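PDB 4RBM: Lys-gingipain W83 from Porphyromonas gingivalis, which cleaves proteins after lysine as a secreted calcium-binding cysteine protease and may act as a virulence factor in periodontal disease. Local coordinates for residues A[26-31]-A[131-136]; A[149-154]-A[369-374]; A[175-180]-A[300-305]; A[249-254]-A[274-279]. All coordinates share one frame; numbering follows the deposited sequence.

Contact 1 (A[26-31]-A[131-136])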
# COMPACT_ATOMS: atom_id res chain seq x y z
N GLU A 26 -11.88 -8.30 17.67
CA GLU A 26 -12.91 -7.27 17.83
C GLU A 26 -12.55 -5.99 17.06
O GLU A 26 -13.38 -5.49 16.29
CB GLU A 26 -13.14 -6.99 19.34
CG GLU A 26 -14.45 -6.30 19.67
CD GLU A 26 -15.77 -6.88 19.19
OE1 GLU A 26 -15.89 -8.11 19.00
OE2 GLU A 26 -16.71 -6.07 18.98
N ALA A 27 -11.31 -5.49 17.24
CA ALA A 27 -10.85 -4.26 16.59
C ALA A 27 -10.87 -4.38 15.06
O ALA A 27 -11.07 -3.38 14.37
CB ALA A 27 -9.43 -3.92 17.06
N LEU A 28 -10.67 -5.60 14.52
CA LEU A 28 -10.66 -5.80 13.08
C LEU A 28 -12.02 -5.65 12.41
O LEU A 28 -12.07 -5.45 11.20
CB LEU A 28 -10.13 -7.21 12.75
CG LEU A 28 -8.62 -7.31 12.57
CD1 LEU A 28 -8.21 -8.79 12.43
CD2 LEU A 28 -8.13 -6.46 11.35
N LYS A 29 -13.10 -5.88 13.17
CA LYS A 29 -14.45 -5.91 12.60
C LYS A 29 -14.75 -4.73 11.65
O LYS A 29 -15.15 -5.04 10.51
CB LYS A 29 -15.54 -6.03 13.67
CG LYS A 29 -15.52 -7.39 14.35
CD LYS A 29 -16.71 -7.58 15.32
CE LYS A 29 -18.03 -7.79 14.59
NZ LYS A 29 -19.02 -8.52 15.42
N PRO A 30 -14.56 -3.43 12.01
CA PRO A 30 -14.92 -2.34 11.07
C PRO A 30 -14.11 -2.35 9.77
O PRO A 30 -14.61 -1.92 8.73
CB PRO A 30 -14.58 -1.05 11.85
CG PRO A 30 -14.53 -1.43 13.25
CD PRO A 30 -14.16 -2.89 13.33
N TRP A 31 -12.83 -2.75 9.85
CA TRP A 31 -11.92 -2.80 8.70
C TRP A 31 -12.36 -3.93 7.78
O TRP A 31 -12.49 -3.71 6.58
CB TRP A 31 -10.49 -3.01 9.17
CG TRP A 31 -9.44 -2.95 8.09
CD1 TRP A 31 -8.91 -1.83 7.52
CD2 TRP A 31 -8.67 -4.05 7.59
NE1 TRP A 31 -7.88 -2.17 6.66
CE2 TRP A 31 -7.72 -3.53 6.69
CE3 TRP A 31 -8.71 -5.45 7.82
CZ2 TRP A 31 -6.79 -4.36 6.02
CZ3 TRP A 31 -7.84 -6.27 7.11
CH2 TRP A 31 -6.87 -5.72 6.25
N ASN A 131 -6.44 2.72 15.56
CA ASN A 131 -5.88 3.99 15.06
C ASN A 131 -5.58 3.90 13.58
O ASN A 131 -5.88 4.83 12.83
CB ASN A 131 -4.60 4.37 15.80
CG ASN A 131 -4.83 4.74 17.25
OD1 ASN A 131 -5.97 4.96 17.70
ND2 ASN A 131 -3.75 4.81 18.00
N ILE A 132 -4.94 2.77 13.16
CA ILE A 132 -4.59 2.54 11.75
C ILE A 132 -5.88 2.43 10.93
O ILE A 132 -6.06 3.17 9.99
CB ILE A 132 -3.72 1.28 11.55
CG1 ILE A 132 -2.46 1.32 12.42
CG2 ILE A 132 -3.39 1.08 10.01
CD1 ILE A 132 -1.73 -0.11 12.52
N ILE A 133 -6.78 1.55 11.35
CA ILE A 133 -8.07 1.33 10.66
C ILE A 133 -8.84 2.65 10.47
O ILE A 133 -9.35 2.91 9.38
CB ILE A 133 -8.89 0.30 11.49
CG1 ILE A 133 -8.25 -1.09 11.37
CG2 ILE A 133 -10.40 0.28 11.08
CD1 ILE A 133 -8.80 -2.15 12.43
N ASP A 134 -8.97 3.46 11.53
CA ASP A 134 -9.72 4.71 11.45
C ASP A 134 -9.15 5.66 10.36
O ASP A 134 -9.93 6.32 9.66
CB ASP A 134 -9.79 5.40 12.82
CG ASP A 134 -10.74 4.74 13.81
OD1 ASP A 134 -11.53 3.86 13.39
OD2 ASP A 134 -10.67 5.06 15.02
N LYS A 135 -7.83 5.72 10.22
CA LYS A 135 -7.19 6.55 9.18
C LYS A 135 -7.47 5.98 7.80
O LYS A 135 -7.83 6.72 6.88
CB LYS A 135 -5.68 6.67 9.43
CG LYS A 135 -5.42 7.54 10.68
CD LYS A 135 -3.93 7.74 10.98
CE LYS A 135 -3.23 6.52 11.52
NZ LYS A 135 -1.80 6.78 11.80
N VAL A 136 -7.34 4.65 7.66
CA VAL A 136 -7.62 3.96 6.41
C VAL A 136 -9.09 4.19 5.99
O VAL A 136 -9.35 4.50 4.83
CB VAL A 136 -7.31 2.45 6.53
CG1 VAL A 136 -7.76 1.70 5.28
CG2 VAL A 136 -5.81 2.21 6.79

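Contact 2 (A[149-154]-A[369-374]). With NI (nickel (II) ion), chain F; HIS (histidine), chain H.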
# COMPACT_ATOMS: atom_id res chain seq x y z
N TYR A 149 -6.16 18.78 0.92
CA TYR A 149 -4.83 18.31 1.37
C TYR A 149 -4.31 17.23 0.40
O TYR A 149 -3.10 17.04 0.29
CB TYR A 149 -4.83 17.81 2.83
CG TYR A 149 -5.09 16.32 2.98
CD1 TYR A 149 -6.39 15.82 2.94
CD2 TYR A 149 -4.04 15.42 3.14
CE1 TYR A 149 -6.64 14.44 3.07
CE2 TYR A 149 -4.27 14.05 3.26
CZ TYR A 149 -5.57 13.57 3.21
OH TYR A 149 -5.81 12.23 3.35
N LEU A 150 -5.22 16.58 -0.35
CA LEU A 150 -4.86 15.54 -1.32
C LEU A 150 -4.11 16.07 -2.53
O LEU A 150 -3.49 15.28 -3.24
CB LEU A 150 -6.13 14.83 -1.81
CG LEU A 150 -6.87 14.02 -0.75
CD1 LEU A 150 -8.21 13.48 -1.29
CD2 LEU A 150 -6.03 12.85 -0.22
N GLU A 151 -4.17 17.39 -2.76
CA GLU A 151 -3.53 18.04 -3.89
C GLU A 151 -2.11 18.48 -3.54
O GLU A 151 -1.49 19.24 -4.29
CB GLU A 151 -4.38 19.26 -4.31
CG GLU A 151 -5.85 18.91 -4.52
CD GLU A 151 -6.67 20.05 -5.07
OE1 GLU A 151 -7.06 19.98 -6.25
OE2 GLU A 151 -6.91 21.04 -4.32
N LYS A 152 -1.59 18.00 -2.40
CA LYS A 152 -0.30 18.45 -1.90
C LYS A 152 0.60 17.28 -1.54
O LYS A 152 0.13 16.23 -1.08
CB LYS A 152 -0.51 19.33 -0.67
CG LYS A 152 -1.59 20.41 -0.90
CD LYS A 152 -1.82 21.33 0.29
CE LYS A 152 -3.13 22.09 0.11
NZ LYS A 152 -3.35 23.10 1.20
N VAL A 153 1.93 17.49 -1.72
CA VAL A 153 2.92 16.43 -1.41
C VAL A 153 4.14 17.04 -0.76
O VAL A 153 4.38 18.25 -0.87
CB VAL A 153 3.35 15.56 -2.64
CG1 VAL A 153 2.16 14.84 -3.27
CG2 VAL A 153 4.15 16.37 -3.66
N LEU A 154 4.93 16.20 -0.08
CA LEU A 154 6.19 16.64 0.53
C LEU A 154 7.28 15.75 -0.02
O LEU A 154 7.15 14.52 0.09
CB LEU A 154 6.15 16.57 2.10
CG LEU A 154 7.53 16.83 2.83
CD1 LEU A 154 8.10 18.25 2.52
CD2 LEU A 154 7.38 16.69 4.35
N ARG A 369 -4.34 10.37 -6.67
CA ARG A 369 -3.22 11.10 -7.26
C ARG A 369 -3.72 12.52 -7.50
O ARG A 369 -4.43 12.80 -8.47
CB ARG A 369 -2.68 10.42 -8.53
CG ARG A 369 -2.03 9.05 -8.26
CD ARG A 369 -1.60 8.40 -9.59
NE ARG A 369 -2.74 8.09 -10.46
CZ ARG A 369 -3.41 6.93 -10.46
NH1 ARG A 369 -3.09 5.97 -9.60
NH2 ARG A 369 -4.42 6.74 -11.29
N ALA A 370 -3.44 13.40 -6.52
CA ALA A 370 -3.98 14.76 -6.42
C ALA A 370 -5.49 14.62 -6.12
O ALA A 370 -5.87 13.61 -5.51
CB ALA A 370 -3.71 15.59 -7.68
N MET A 371 -6.35 15.56 -6.54
CA MET A 371 -7.78 15.43 -6.23
C MET A 371 -8.44 14.26 -6.98
O MET A 371 -8.47 14.28 -8.21
CB MET A 371 -8.56 16.73 -6.50
CG MET A 371 -10.04 16.65 -6.08
SD MET A 371 -10.30 16.55 -4.27
CE MET A 371 -9.73 18.20 -3.76
N PRO A 372 -9.02 13.26 -6.28
CA PRO A 372 -9.71 12.17 -7.01
C PRO A 372 -10.95 12.69 -7.76
O PRO A 372 -11.61 13.66 -7.34
CB PRO A 372 -10.09 11.17 -5.92
CG PRO A 372 -10.06 11.95 -4.64
CD PRO A 372 -9.07 13.06 -4.81
N LYS A 373 -11.25 12.05 -8.89
CA LYS A 373 -12.36 12.46 -9.76
C LYS A 373 -13.70 11.97 -9.23
O LYS A 373 -13.74 11.09 -8.38
CB LYS A 373 -12.12 11.91 -11.17
CG LYS A 373 -11.00 12.65 -11.90
CD LYS A 373 -10.65 11.98 -13.22
CE LYS A 373 -9.24 11.42 -13.21
NZ LYS A 373 -9.10 10.26 -12.28
N THR A 374 -14.81 12.58 -9.69
CA THR A 374 -16.14 12.16 -9.28
C THR A 374 -16.61 11.11 -10.28
O THR A 374 -16.53 11.32 -11.49
CB THR A 374 -17.09 13.36 -9.15
OG1 THR A 374 -16.60 14.20 -8.10
CG2 THR A 374 -18.55 12.95 -8.83
NI NI F . -8.30 22.18 -5.20
N HIS H . -13.34 19.04 -10.13
CA HIS H . -12.75 20.01 -9.19
C HIS H . -11.76 20.91 -9.91
O HIS H . -10.75 20.43 -10.42
CB HIS H . -12.08 19.26 -8.01
CG HIS H . -11.38 20.15 -7.02
ND1 HIS H . -12.06 20.67 -5.94
CD2 HIS H . -10.09 20.55 -6.97
CE1 HIS H . -11.16 21.37 -5.26
NE2 HIS H . -9.96 21.33 -5.84
O HOH W 1 -3.76 12.75 -3.61
O HOH W 2 -6.08 18.20 -8.03

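Contact 3 (A[175-180]-A[300-305])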
# COMPACT_ATOMS: atom_id res chain seq x y z
N GLY A 175 10.74 12.90 -9.97
CA GLY A 175 9.36 12.87 -9.48
C GLY A 175 8.60 14.15 -9.82
O GLY A 175 7.49 14.09 -10.35
N MET A 176 9.23 15.31 -9.57
CA MET A 176 8.61 16.61 -9.85
C MET A 176 8.48 16.90 -11.35
O MET A 176 7.44 17.44 -11.77
CB MET A 176 9.39 17.73 -9.18
CG MET A 176 9.35 17.60 -7.69
SD MET A 176 10.03 19.02 -6.82
CE MET A 176 11.74 18.99 -7.45
N GLN A 177 9.49 16.53 -12.17
CA GLN A 177 9.38 16.84 -13.58
C GLN A 177 8.17 16.16 -14.25
O GLN A 177 7.38 16.82 -14.94
CB GLN A 177 10.66 16.47 -14.35
CG GLN A 177 10.49 16.76 -15.85
CD GLN A 177 11.70 16.57 -16.71
OE1 GLN A 177 12.80 16.33 -16.24
NE2 GLN A 177 11.52 16.75 -18.01
N TYR A 178 8.01 14.86 -14.01
CA TYR A 178 7.01 14.06 -14.70
C TYR A 178 5.68 13.86 -14.00
O TYR A 178 4.69 13.62 -14.70
CB TYR A 178 7.64 12.67 -15.01
CG TYR A 178 8.85 12.81 -15.91
CD1 TYR A 178 8.73 13.32 -17.20
CD2 TYR A 178 10.13 12.51 -15.45
CE1 TYR A 178 9.85 13.56 -18.00
CE2 TYR A 178 11.26 12.73 -16.24
CZ TYR A 178 11.11 13.22 -17.53
OH TYR A 178 12.21 13.38 -18.32
N TYR A 179 5.62 13.97 -12.65
CA TYR A 179 4.37 13.59 -11.97
C TYR A 179 3.89 14.54 -10.88
O TYR A 179 2.73 14.95 -10.92
CB TYR A 179 4.50 12.17 -11.37
CG TYR A 179 4.93 11.14 -12.39
CD1 TYR A 179 4.12 10.83 -13.48
CD2 TYR A 179 6.19 10.54 -12.33
CE1 TYR A 179 4.54 9.95 -14.47
CE2 TYR A 179 6.60 9.61 -13.28
CZ TYR A 179 5.78 9.33 -14.36
OH TYR A 179 6.16 8.46 -15.34
N TYR A 180 4.75 14.86 -9.89
CA TYR A 180 4.33 15.72 -8.77
C TYR A 180 4.43 17.18 -9.20
O TYR A 180 5.38 17.89 -8.87
CB TYR A 180 5.16 15.42 -7.53
CG TYR A 180 4.96 13.98 -7.09
CD1 TYR A 180 3.74 13.56 -6.56
CD2 TYR A 180 5.98 13.03 -7.25
CE1 TYR A 180 3.55 12.23 -6.16
CE2 TYR A 180 5.79 11.70 -6.86
CZ TYR A 180 4.57 11.30 -6.33
OH TYR A 180 4.36 9.98 -5.97
N GLY A 300 24.43 11.48 -10.45
CA GLY A 300 24.74 12.90 -10.67
C GLY A 300 24.13 13.49 -11.92
O GLY A 300 24.46 14.63 -12.27
N VAL A 301 23.28 12.73 -12.65
CA VAL A 301 22.63 13.21 -13.88
C VAL A 301 21.14 13.04 -13.70
O VAL A 301 20.67 11.92 -13.48
CB VAL A 301 23.12 12.51 -15.18
CG1 VAL A 301 22.38 13.02 -16.43
CG2 VAL A 301 24.65 12.59 -15.36
N GLN A 302 20.39 14.15 -13.79
CA GLN A 302 18.93 14.09 -13.67
C GLN A 302 18.39 13.13 -14.75
O GLN A 302 18.67 13.30 -15.93
CB GLN A 302 18.31 15.49 -13.80
CG GLN A 302 16.85 15.56 -13.33
CD GLN A 302 16.26 16.93 -13.50
OE1 GLN A 302 16.92 17.96 -13.29
NE2 GLN A 302 15.01 16.98 -13.95
N PRO A 303 17.72 12.05 -14.33
CA PRO A 303 17.30 11.05 -15.33
C PRO A 303 16.08 11.47 -16.13
O PRO A 303 15.24 12.22 -15.63
CB PRO A 303 16.99 9.82 -14.48
CG PRO A 303 16.65 10.36 -13.10
CD PRO A 303 17.41 11.64 -12.94
N THR A 304 15.96 10.95 -17.36
CA THR A 304 14.80 11.23 -18.22
C THR A 304 13.83 10.07 -18.14
O THR A 304 14.23 8.94 -17.84
CB THR A 304 15.19 11.46 -19.72
OG1 THR A 304 15.64 10.23 -20.28
CG2 THR A 304 16.22 12.57 -19.93
N PHE A 305 12.56 10.36 -18.49
CA PHE A 305 11.50 9.36 -18.58
C PHE A 305 11.82 8.39 -19.72
O PHE A 305 11.73 7.19 -19.54
CB PHE A 305 10.13 10.02 -18.81
CG PHE A 305 9.05 8.99 -19.07
CD1 PHE A 305 8.52 8.24 -18.02
CD2 PHE A 305 8.61 8.73 -20.37
CE1 PHE A 305 7.58 7.24 -18.27
CE2 PHE A 305 7.65 7.73 -20.61
CZ PHE A 305 7.14 7.00 -19.56
O HOH W 3 13.75 14.38 -14.48

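Contact 4 (A[249-254]-A[274-279]). With CA (calcium ion), chain B; CKC ((3S)-3,7-diaminoheptan-2-one), chain R.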
# COMPACT_ATOMS: atom_id res chain seq x y z
N CYS A 249 17.77 3.76 5.33
CA CYS A 249 17.96 2.54 6.10
C CYS A 249 17.03 2.42 7.28
O CYS A 249 16.48 3.39 7.80
CB CYS A 249 19.35 2.45 6.75
SG CYS A 249 20.69 2.80 5.55
N ILE A 250 16.72 1.16 7.57
CA ILE A 250 16.18 0.51 8.75
C ILE A 250 14.93 1.15 9.42
O ILE A 250 14.54 0.62 10.45
CB ILE A 250 17.31 0.32 9.82
CG1 ILE A 250 17.86 1.66 10.37
CG2 ILE A 250 18.44 -0.57 9.26
CD1 ILE A 250 19.05 1.48 11.41
N THR A 251 14.23 2.14 8.81
CA THR A 251 13.03 2.71 9.47
C THR A 251 11.87 1.70 9.59
O THR A 251 10.93 1.95 10.35
CB THR A 251 12.53 3.95 8.75
OG1 THR A 251 12.14 3.59 7.41
CG2 THR A 251 13.55 5.08 8.74
N ALA A 252 11.89 0.62 8.80
CA ALA A 252 10.83 -0.39 8.86
C ALA A 252 11.36 -1.67 9.52
O ALA A 252 10.87 -2.75 9.22
CB ALA A 252 10.28 -0.68 7.45
N GLN A 253 12.35 -1.56 10.44
CA GLN A 253 12.90 -2.74 11.11
C GLN A 253 11.96 -3.07 12.25
O GLN A 253 12.21 -2.71 13.40
CB GLN A 253 14.35 -2.50 11.55
CG GLN A 253 15.07 -3.78 11.95
CD GLN A 253 16.51 -3.53 12.25
OE1 GLN A 253 16.92 -3.58 13.41
NE2 GLN A 253 17.32 -3.25 11.21
N PHE A 254 10.85 -3.74 11.92
CA PHE A 254 9.72 -3.90 12.85
C PHE A 254 9.92 -4.94 13.99
O PHE A 254 8.99 -5.08 14.77
CB PHE A 254 8.41 -4.19 12.09
CG PHE A 254 8.44 -5.40 11.19
CD1 PHE A 254 8.80 -5.27 9.85
CD2 PHE A 254 8.17 -6.67 11.69
CE1 PHE A 254 8.86 -6.41 9.02
CE2 PHE A 254 8.21 -7.79 10.86
CZ PHE A 254 8.56 -7.66 9.53
N TYR A 274 -1.53 6.44 6.86
CA TYR A 274 -2.41 5.25 6.81
C TYR A 274 -1.56 4.03 6.36
O TYR A 274 -1.98 2.88 6.48
CB TYR A 274 -3.62 5.47 5.88
CG TYR A 274 -3.25 5.79 4.44
CD1 TYR A 274 -2.87 4.79 3.55
CD2 TYR A 274 -3.38 7.09 3.94
CE1 TYR A 274 -2.54 5.07 2.23
CE2 TYR A 274 -3.05 7.39 2.60
CZ TYR A 274 -2.64 6.37 1.76
OH TYR A 274 -2.34 6.60 0.43
N ALA A 275 -0.39 4.30 5.77
CA ALA A 275 0.53 3.26 5.31
C ALA A 275 1.92 3.81 5.20
O ALA A 275 2.11 5.00 4.94
CB ALA A 275 0.09 2.71 3.96
N TYR A 276 2.91 2.91 5.32
CA TYR A 276 4.32 3.26 5.21
C TYR A 276 5.07 2.22 4.43
O TYR A 276 4.90 1.01 4.66
CB TYR A 276 4.94 3.41 6.62
CG TYR A 276 6.38 3.90 6.61
CD1 TYR A 276 6.68 5.24 6.34
CD2 TYR A 276 7.44 3.03 6.81
CE1 TYR A 276 8.00 5.70 6.32
CE2 TYR A 276 8.76 3.48 6.84
CZ TYR A 276 9.04 4.81 6.57
OH TYR A 276 10.33 5.28 6.60
N ILE A 277 5.92 2.67 3.50
CA ILE A 277 6.83 1.79 2.76
C ILE A 277 8.23 2.16 3.25
O ILE A 277 8.63 3.31 3.17
CB ILE A 277 6.70 1.91 1.23
CG1 ILE A 277 5.30 1.45 0.76
CG2 ILE A 277 7.82 1.11 0.51
CD1 ILE A 277 4.92 1.93 -0.69
N GLY A 278 8.98 1.18 3.71
CA GLY A 278 10.36 1.43 4.15
C GLY A 278 11.14 0.14 4.16
O GLY A 278 10.58 -0.93 3.87
N SER A 279 12.41 0.23 4.57
CA SER A 279 13.31 -0.92 4.61
C SER A 279 13.60 -1.41 6.03
O SER A 279 13.86 -0.60 6.92
CB SER A 279 14.63 -0.55 3.92
OG SER A 279 15.54 -1.63 3.87
CA CA B . 7.71 -3.98 16.39
CAK CKC R . 20.42 4.62 5.63
C CKC R . 21.64 5.41 5.26
O CKC R . 22.24 6.01 6.14
CA CKC R . 22.33 5.12 3.92
N CKC R . 23.18 4.05 4.39
CAL CKC R . 21.48 4.59 2.73
CAH CKC R . 20.55 5.67 2.21
CAG CKC R . 19.99 5.35 0.82
CAI CKC R . 19.04 6.51 0.56
NAM CKC R . 18.21 6.38 -0.65
O HOH W 4 13.30 2.81 5.14
O HOH W 5 9.97 -2.95 16.73
O HOH W 6 7.56 -2.68 18.52
O HOH W 7 8.68 -5.80 17.82

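Contact 1 (A[26-31]-A[131-136])
Ile133 pushes its branched end against Trp31, and this pairing dominates a helix-on-helix contact in the alpha/beta part of the protease. Helices 25-37 and 126-140 run almost parallel here, their short axes 9.5 Å apart and inclined by 8°. They illustrate how neighbouring helices of such a layer can be joined by few side chains when one of them reaches the backbone of its neighbour. In Ile133 the CG1 branch stands anti to the carbonyl carbon (chi1 -70°), which directs it across the gap. There CG1 lies 3.7 Å from Trp31 CB, and the two side chains meet at about a right angle. The terminal methyl goes further, reaching the backbone of the other helix: Ile133 CD1 is only 3.2 Å from Ala27 O, a tight fit. It lands where that helix is kinked, since the nitrogens of Pro30 and Trp31 make no bond to the preceding turn. The second branch, CG2, also packs on the CB of Trp31, so that residue is held by both arms of the isoleucine. Beyond the helices, the indole lies on Met16 of strand 14-20 and on Phe119 and Met121 of strand 117-121, which places it between the helix pair and the parallel four-stranded sheet. Its NE1 is hydrogen-bonded to the carboxylate of Asp362, while at the indole edge, close to the ring plane, Val136 CG1 sits 4.1 Å from Trp31 NE1.

Contact 2 (A[149-154]-A[369-374])
Leu150 packs on Pro372 where the chain about to enter strand 152-157 of the six-stranded mixed sheet meets the linker leading into the antiparallel immunoglobulin-like sheet. The contact shows how a domain junction can combine close packing on one side with links through water and metal on the other. On the close-packed side Leu150 CD1 presses on Pro372 CD at 3.6 Å, the side chains crossing at about a right angle, and Tyr139 of helix 126-140 also touches the leucine. The backbones come close as well: Ala370 CA points a C-H at Leu150 O over 3.3 Å. No direct hydrogen bond joins the two segments, but one water donates to both Leu150 O and Ala370 O, 2.6 Å from the former.

The looser side is built round the extended Glu151 chain. A second water donates to Glu151 OE1 and accepts from Met371 N, so it links a carboxylate to a backbone amide. Glu151 OE2 binds a nickel ion at 2.0 Å. A bound histidine supplies a second ligand, NE2, also 2.0 Å from the nickel, and one more atom from outside the two segments binds it; the known metal of this protease is calcium, so the nickel is probably adventitious. Met371 starts with CG anti to its own backbone nitrogen (chi1 -176°) and then bends twice, which carries its methyl to the imidazole: Met371 CE lies 3.8 Å from NE2 of the bound histidine.

Contact 3 (A[175-180]-A[300-305])
Tyr178 receives Phe305 in two ways at once, through its hydroxyl and through its ring. The backbone N-H of Phe305 donates to Tyr178 OH at 3.0 Å, with an angle of 155° at the hydrogen. The same residue lays its CB over the tyrosine face, 3.7 Å from the ring centroid, a CH-pi contact. With CG of Phe305 anti to the backbone nitrogen (chi1 174°), the phenyl beyond turns its edge to that ring, the planes 53° apart. On the opposite face of Tyr178 lies CG of Gln177, so the ring is held between its own neighbour in sequence and the partner segment. Gln177 then reaches out in an extended chain to a water that donates to its OE1, donates to Pro303 O and accepts from Gln302 NE2, at 2.8 to 2.9 Å. All this happens at the C-terminal end of helix 163-178, the helix of a beta-alpha-beta crossover between the parallel strands 152-157 and 188-192. As the helix ends, Gly175 O takes bonds from the nitrogens of both Tyr179 and Tyr180, which arrive from opposite faces of its plane. The next shell fixes the aromatic groups. Tyr179 OH lies 3.5 Å from Phe305 CE1 but is hydrogen-bonded to Asp314, while its ring stacks on Phe317. Tyr174, a turn earlier in the helix, meets Tyr178 edge-to-face and touches Pro303 and Phe305, and Thr304 OG1 bonds to Gly307 N.

Contact 4 (A[249-254]-A[274-279])
Thr251 holds OG1 between its backbone nitrogen and carbonyl carbon (chi1 62°), while Tyr276 throws its ring out with CG anti to the backbone nitrogen (chi1 -174°); together these rotations bring the two hydroxyl groups within bonding distance. Tyr276 OH donates to Thr251 OG1 at 2.6 Å, the acceptor lying in the plane of the phenol ring at its edge. Thr251 OG1 in turn gives its own hydrogen to a water 2.7 Å away, and that water also accepts from Ser279 N. Trp222 NE1 is also bonded to the tyrosine oxygen, so that each hydroxyl has a second partner and its rotation is restrained. Ser279 O takes the N-H of Ala252 at 3.0 Å, well above the carbonyl plane, and the CA-H of Ile250 leans on the same oxygen. With no side chain on Gly278, Ala252 CB can settle 3.5 Å from Gly278 C.

The loop thus held begins at the nucleophile: Cys249 SG is bonded covalently to CAK of the bound diaminoheptanone at 1.8 Å, and the ligand is also hydrogen-bonded to His216, the probable proton donor. A type I turn, Ile250 to Gln253, leads on to Phe254, whose O binds calcium at 2.3 Å together with Asp85 and Glu263. As in other clan CD peptidases, the cysteine loop follows a parallel strand, here 242-247. Strand 273-279 runs beside it, with helix 261-267 touching Tyr276 and helix 325-341 touching Ala275 and Ile277.

From the N terminus, contact 1 closes first, bringing helix 126-140 back alongside helix 25-37 over the four-stranded parallel sheet, and it is complete before any other opens. The remaining three are nested without crossing. Contact 2 spans the widest loop, from the start of strand 152-157 to the linker before the immunoglobulin-like sheet. Contact 3 lies inside it, joining the end of helix 163-178 to the loop after helix 285-293, and inside contact 3 lies contact 4, which includes the catalytic cysteine. Val136 packs on Tyr274, linking contacts 1 and 4, while Val153 against Tyr180 links contacts 2 and 3. Contacts 2 and 4 reach the same six-stranded sheet.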